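Local atomic coordinates of putative ABC transporter, periplasmic binding protein, amino acid (PDB entry 2YLN), a protein that binds L-cystine as a periplasmic solute receptor and probably hands it to an ABC transporter for uptake into the cell. Residues 65-68 with 69-73; 80-83 with 84-88; 209-212 with 213-217. The protein carries 1 engineered substitution. All blocks are in the same frame, centred on the assembly; numbering follows the deposited sequence. Where two conformers were deposited one is given.

Interaction 1: residues 65-68 with 69-73; sequences GTYA and PFTYH. With CYS (cysteine), chain C.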
# COMPACT_ATOMS: atom_id res chain seq x y z
N GLY A 65 -9.21 -2.05 -1.49
CA GLY A 65 -10.15 -3.10 -1.16
C GLY A 65 -9.91 -4.41 -1.89
O GLY A 65 -10.72 -5.32 -1.72
N THR A 66 -8.81 -4.53 -2.62
CA THR A 66 -8.50 -5.68 -3.47
C THR A 66 -7.06 -6.11 -3.30
O THR A 66 -6.44 -6.70 -4.22
CB THR A 66 -8.79 -5.34 -4.91
OG1 THR A 66 -7.99 -4.22 -5.28
CG2 THR A 66 -10.26 -5.00 -5.15
N TYR A 67 -6.46 -5.88 -2.12
CA TYR A 67 -5.01 -6.04 -1.90
C TYR A 67 -4.76 -6.65 -0.52
O TYR A 67 -4.36 -5.93 0.41
CB TYR A 67 -4.30 -4.74 -2.12
CG TYR A 67 -2.80 -4.73 -2.04
CD1 TYR A 67 -2.00 -5.73 -2.59
CD2 TYR A 67 -2.17 -3.65 -1.48
CE1 TYR A 67 -0.65 -5.64 -2.61
CE2 TYR A 67 -0.77 -3.53 -1.51
CZ TYR A 67 -0.02 -4.53 -2.14
OH TYR A 67 1.35 -4.34 -2.20
N ALA A 68 -4.99 -7.93 -0.36
CA ALA A 68 -4.75 -8.63 0.90
C ALA A 68 -3.25 -8.66 1.15
O ALA A 68 -2.46 -8.83 0.23
CB ALA A 68 -5.34 -9.99 0.90
N PRO A 69 -2.79 -8.56 2.42
CA PRO A 69 -3.57 -8.46 3.66
C PRO A 69 -3.73 -7.01 4.15
O PRO A 69 -4.03 -6.78 5.31
CB PRO A 69 -2.73 -9.28 4.64
CG PRO A 69 -1.36 -8.91 4.24
CD PRO A 69 -1.39 -8.84 2.73
N PHE A 70 -3.54 -6.05 3.25
CA PHE A 70 -3.53 -4.62 3.59
C PHE A 70 -4.91 -3.98 3.53
O PHE A 70 -5.21 -3.08 4.35
CB PHE A 70 -2.55 -3.88 2.67
CG PHE A 70 -1.14 -4.34 2.83
CD1 PHE A 70 -0.40 -4.15 3.99
CD2 PHE A 70 -0.42 -4.98 1.81
CE1 PHE A 70 0.90 -4.51 4.12
CE2 PHE A 70 0.92 -5.33 1.93
CZ PHE A 70 1.60 -5.06 3.09
N THR A 71 -5.71 -4.30 2.50
CA THR A 71 -6.96 -3.60 2.26
C THR A 71 -7.76 -4.55 1.35
O THR A 71 -7.44 -4.68 0.16
CB THR A 71 -6.72 -2.23 1.64
OG1 THR A 71 -7.99 -1.72 1.20
CG2 THR A 71 -5.76 -2.17 0.52
N TYR A 72 -8.72 -5.26 1.95
CA TYR A 72 -9.41 -6.33 1.22
C TYR A 72 -10.72 -6.63 1.86
O TYR A 72 -10.99 -6.16 2.95
CB TYR A 72 -8.49 -7.61 1.18
CG TYR A 72 -8.30 -8.33 2.49
CD1 TYR A 72 -7.38 -7.87 3.40
CD2 TYR A 72 -9.08 -9.39 2.81
CE1 TYR A 72 -7.21 -8.53 4.60
CE2 TYR A 72 -8.96 -10.02 4.04
CZ TYR A 72 -8.04 -9.56 4.96
OH TYR A 72 -7.84 -10.20 6.19
N HIS A 73 -11.55 -7.44 1.20
CA HIS A 73 -12.78 -7.88 1.79
C HIS A 73 -12.66 -9.29 2.29
O HIS A 73 -12.18 -10.16 1.59
CB HIS A 73 -13.94 -7.80 0.79
CG HIS A 73 -14.33 -6.39 0.45
ND1 HIS A 73 -15.39 -5.72 1.05
CD2 HIS A 73 -13.72 -5.50 -0.31
CE1 HIS A 73 -15.40 -4.47 0.61
NE2 HIS A 73 -14.43 -4.33 -0.27
N CYS C . -2.08 -3.33 -4.86
CA CYS C . -1.60 -2.68 -6.11
C CYS C . -0.57 -3.62 -6.76
O CYS C . -0.35 -4.72 -6.19
CB CYS C . -0.97 -1.35 -5.79
SG CYS C . 0.55 -1.56 -4.76
OXT CYS C . -0.06 -3.20 -7.78
O HOH W 1 -10.98 -8.23 -1.52

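Interaction 2: residues 80-83 with 84-88; sequences TGYD and VEVTR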
# COMPACT_ATOMS: atom_id res chain seq x y z
N THR A 80 -11.60 -4.86 5.36
CA THR A 80 -10.64 -5.00 6.44
C THR A 80 -9.26 -4.98 5.82
O THR A 80 -9.06 -4.44 4.74
CB THR A 80 -10.97 -6.25 7.23
OG1 THR A 80 -10.16 -6.34 8.41
CG2 THR A 80 -10.82 -7.52 6.47
N GLY A 81 -8.27 -5.49 6.55
CA GLY A 81 -6.87 -5.39 6.20
C GLY A 81 -6.15 -4.41 7.12
O GLY A 81 -6.76 -3.53 7.69
N TYR A 82 -4.83 -4.57 7.18
CA TYR A 82 -4.05 -3.76 8.13
C TYR A 82 -4.27 -2.28 7.95
O TYR A 82 -4.53 -1.57 8.92
CB TYR A 82 -2.56 -4.12 7.96
CG TYR A 82 -1.67 -3.36 8.92
CD1 TYR A 82 -1.53 -3.83 10.21
CD2 TYR A 82 -0.96 -2.25 8.56
CE1 TYR A 82 -0.68 -3.19 11.09
CE2 TYR A 82 -0.12 -1.61 9.42
CZ TYR A 82 0.04 -2.09 10.70
OH TYR A 82 0.90 -1.52 11.62
N ASP A 83 -4.17 -1.77 6.73
CA ASP A 83 -4.26 -0.33 6.53
C ASP A 83 -5.65 0.22 6.91
O ASP A 83 -5.80 1.30 7.45
CB ASP A 83 -3.96 0.09 5.10
CG ASP A 83 -2.53 -0.13 4.69
OD1 ASP A 83 -1.98 -1.24 4.87
OD2 ASP A 83 -1.88 0.85 4.20
N VAL A 84 -6.67 -0.57 6.55
CA VAL A 84 -8.04 -0.20 6.86
C VAL A 84 -8.24 -0.16 8.39
O VAL A 84 -8.86 0.78 8.91
CB VAL A 84 -9.02 -1.18 6.18
CG1 VAL A 84 -10.44 -0.97 6.66
CG2 VAL A 84 -8.93 -1.00 4.67
N GLU A 85 -7.81 -1.20 9.08
CA GLU A 85 -8.01 -1.28 10.52
C GLU A 85 -7.19 -0.20 11.25
O GLU A 85 -7.66 0.37 12.22
CB GLU A 85 -7.74 -2.68 11.05
CG GLU A 85 -8.64 -3.75 10.46
CD GLU A 85 -10.14 -3.59 10.62
OE1 GLU A 85 -10.60 -2.71 11.38
OE2 GLU A 85 -10.87 -4.37 10.00
N VAL A 86 -5.96 0.09 10.80
CA VAL A 86 -5.21 1.16 11.37
C VAL A 86 -5.99 2.49 11.21
O VAL A 86 -6.10 3.27 12.12
CB VAL A 86 -3.81 1.28 10.76
CG1 VAL A 86 -3.13 2.56 11.18
CG2 VAL A 86 -2.93 0.11 11.18
N THR A 87 -6.53 2.71 9.99
CA THR A 87 -7.23 3.93 9.71
C THR A 87 -8.47 4.07 10.57
O THR A 87 -8.79 5.13 11.10
CB THR A 87 -7.54 4.05 8.22
OG1 THR A 87 -6.35 4.06 7.47
CG2 THR A 87 -8.31 5.35 7.91
N ARG A 88 -9.21 2.96 10.76
CA ARG A 88 -10.36 2.99 11.66
C ARG A 88 -9.93 3.38 13.07
O ARG A 88 -10.63 4.13 13.75
CB ARG A 88 -11.14 1.68 11.68
CG ARG A 88 -11.90 1.41 10.41
CD ARG A 88 -12.74 0.17 10.57
NE ARG A 88 -13.54 -0.12 9.37
CZ ARG A 88 -13.49 -1.23 8.65
NH1 ARG A 88 -12.76 -2.28 8.94
NH2 ARG A 88 -14.23 -1.26 7.54

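Interaction 3: residues 209-212 with 213-217; sequences NDEL and AVLDY. With CYS (cysteine), chain C.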
# COMPACT_ATOMS: atom_id res chain seq x y z
N ASN A 209 6.53 -6.62 -6.13
CA ASN A 209 5.49 -6.19 -5.24
C ASN A 209 6.03 -6.29 -3.82
O ASN A 209 7.22 -6.47 -3.59
CB ASN A 209 4.21 -6.97 -5.47
CG ASN A 209 2.96 -6.18 -5.15
OD1 ASN A 209 2.64 -5.88 -3.98
ND2 ASN A 209 2.22 -5.80 -6.20
N ASP A 210 5.16 -6.10 -2.84
CA ASP A 210 5.53 -6.11 -1.47
C ASP A 210 5.79 -7.50 -0.94
O ASP A 210 5.02 -8.42 -1.18
CB ASP A 210 4.34 -5.47 -0.67
CG ASP A 210 4.66 -5.50 0.82
OD1 ASP A 210 5.42 -4.60 1.25
OD2 ASP A 210 4.18 -6.42 1.51
N GLU A 211 6.83 -7.64 -0.11
CA GLU A 211 7.18 -8.94 0.46
C GLU A 211 6.04 -9.60 1.20
O GLU A 211 5.80 -10.81 1.10
CB GLU A 211 8.38 -8.81 1.38
CG GLU A 211 8.83 -10.14 1.93
CD GLU A 211 9.62 -10.07 3.23
OE1 GLU A 211 9.49 -9.07 3.98
OE2 GLU A 211 10.37 -10.97 3.52
N LEU A 212 5.39 -8.82 2.08
CA LEU A 212 4.33 -9.38 2.90
C LEU A 212 3.08 -9.75 2.10
O LEU A 212 2.44 -10.77 2.40
CB LEU A 212 3.97 -8.42 4.04
CG LEU A 212 5.17 -8.05 4.94
CD1 LEU A 212 4.78 -6.98 5.90
CD2 LEU A 212 5.68 -9.26 5.69
N ALA A 213 2.74 -8.92 1.08
CA ALA A 213 1.60 -9.29 0.23
C ALA A 213 1.89 -10.56 -0.55
O ALA A 213 1.02 -11.42 -0.72
CB ALA A 213 1.25 -8.15 -0.72
N VAL A 214 3.10 -10.72 -1.03
CA VAL A 214 3.49 -11.93 -1.77
C VAL A 214 3.49 -13.15 -0.83
O VAL A 214 2.93 -14.18 -1.18
CB VAL A 214 4.84 -11.74 -2.48
CG1 VAL A 214 5.30 -13.08 -3.04
CG2 VAL A 214 4.73 -10.68 -3.57
N LEU A 215 4.08 -12.99 0.37
CA LEU A 215 4.05 -14.09 1.30
C LEU A 215 2.64 -14.50 1.66
O LEU A 215 2.33 -15.71 1.78
CB LEU A 215 4.87 -13.75 2.55
CG LEU A 215 6.35 -13.66 2.36
CD1 LEU A 215 7.02 -13.15 3.63
CD2 LEU A 215 7.00 -14.99 1.94
N ASP A 216 1.74 -13.54 1.83
CA ASP A 216 0.31 -13.83 2.15
C ASP A 216 -0.31 -14.64 1.02
O ASP A 216 -0.99 -15.65 1.26
CB ASP A 216 -0.44 -12.54 2.41
CG ASP A 216 -1.80 -12.81 3.06
OD1 ASP A 216 -1.79 -13.21 4.24
OD2 ASP A 216 -2.79 -12.61 2.38
N TYR A 217 -0.03 -14.23 -0.20
CA TYR A 217 -0.57 -14.92 -1.35
C TYR A 217 -0.07 -16.39 -1.42
O TYR A 217 -0.84 -17.30 -1.70
CB TYR A 217 -0.22 -14.16 -2.64
CG TYR A 217 -0.76 -14.81 -3.87
CD1 TYR A 217 -0.08 -15.83 -4.52
CD2 TYR A 217 -1.94 -14.38 -4.41
CE1 TYR A 217 -0.56 -16.40 -5.66
CE2 TYR A 217 -2.43 -14.91 -5.59
CZ TYR A 217 -1.73 -15.89 -6.19
OH TYR A 217 -2.20 -16.43 -7.39
N CYS C . -2.08 -3.33 -4.86
CA CYS C . -1.60 -2.68 -6.11
C CYS C . -0.57 -3.62 -6.76
O CYS C . -0.35 -4.72 -6.19
CB CYS C . -0.97 -1.35 -5.79
SG CYS C . 0.55 -1.56 -4.76
OXT CYS C . -0.06 -3.20 -7.78

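Interaction 1: residues 65-68 with 69-73
The side chains of Tyr67 and Phe70 run side by side, pointing the same way, with their ring planes at 45°, so that Phe70 CD2 sits 3.6 Å from Tyr67 CE2 near the rim of one tyrosine face. Over the centre of the opposite face stands the amino nitrogen of the bound cysteine, its N 3.2 Å from Tyr67 CG. If protonated, as in a free amino acid, this amine would make a cation-pi contact with the ring. Tyr67 CG is anti to the backbone N (chi1 -175°), which points the ring into the ligand pocket, where its OH is hydrogen-bonded to Asn209. The turn itself runs through the cis peptide between Ala68 and Pro69. Tyr67 O accepts from both Phe70 N, on a lone pair at 3.0 Å, and Thr71 N, which comes from above the carbonyl plane: a classic beta bulge. Tyr67 N returns a 2.8 Å bond to Thr71 O. Tyr72 lays its ring face against Ala68 CB, a CH-pi contact 4.1 Å from CB to the ring centroid, and Thr71 OG1 takes Gly65 N at 3.0 Å while also bonding Thr63. The hairpin of strands 66-67 and 71-73 is extended by strand 79-80 beyond 71-73, and helix 211-220 packs against Tyr67 and Phe70 through Ala213.

Interaction 2: residues 80-83 with 84-88
Val86 CG2 sits over one face of the Tyr82 ring, 3.8 Å from its centroid and only 15° off the normal, a CH-pi contact one turn along the start of helix 82-94. This is the tightly packed side. Tyr82 CG is anti to the backbone N (chi1 -179°), which lays the ring beside the helix, where Leu268 and Leu271 of helix 267-276 also touch it; its OH is hydrogen-bonded to Tyr141 O. Also buried is Asp83, whose OD2 is gripped by Tyr141 OH and Gln123 N. Its carbonyl O accepts twice from one residue, Thr87 N at 3.0 Å and Thr87 OG1 at 2.8 Å, the two donors reaching it from opposite faces of the carbonyl plane. Buried Gly81 is the N-cap, and its O receives Glu85 N at 2.9 Å. The more open side is polar, with Glu85 and Arg88 partly exposed. There Glu85, bent at chi2 (-58°), folds back toward the helix start, and Thr80 OG1 donates to the anti lone pair of Glu85 OE2 at 2.6 Å. Arg88 NH1 forms a salt bridge to the same oxygen at 3.0 Å and also bonds Leu79 O. The Thr80 bond ties the end of strand 79-80 to the first turn of the helix, and with a hydroxyl and a guanidinium both on OE2, the Glu85 carboxylate probably stays ionised.

Interaction 3: residues 209-212 with 213-217
An N-capped helix start follows directly on a strand here: strand 206-210 ends at the ligand pocket and helix 211-220 begins with Asp210 as N-cap. The Asp210 carboxylate, with CG anti to the backbone N (chi1 178°), swings over the first turn, and the anti lone pair of OD2 takes Ala213 N at 2.9 Å. Leu212 N adds a weak, bent bond to the same oxygen, while OD1 is occupied by Ser144 OG, so both carboxylate oxygens are engaged. The main chain then continues as regular helix, Val214 N reaching Asp210 O at 3.0 Å. In the conformer given, Glu211 and Leu215 run alongside each other. On another side, Val214 packs on Val147 and Val149 of strand 142-151. Asn209, the last residue but one of the strand, faces the ligand. Its OD1 accepts Asp210 N at 2.8 Å and the hydroxyl of Tyr67 is bonded to it as well, which fixes the rotation of the amide and presents its NH2 to the pocket. Asn209 ND2 donates to the carboxylate O of the bound cysteine at 2.8 Å, with an N-H...O angle of 160°.

Overall arrangement
The three contacts follow one another along the chain. Interactions 1 and 2 have centres about 9 Å apart and are stitched by backbone bonds from strand 71-73 to strand 79-80 and from Phe70 to the start of helix 82-94. Interaction 3 comes much later; its centre is about 12 Å from that of interaction 1 and about 17 Å from that of interaction 2, which it does not touch. Interactions 1 and 3 meet where Phe70 packs on Asp210, and each contributes a residue to the pocket of one bound cysteine. The hairpin thus lies between helix 82-94 and helix 211-220, touching both, consistent with the pocket being held between parts brought together in this closed conformation.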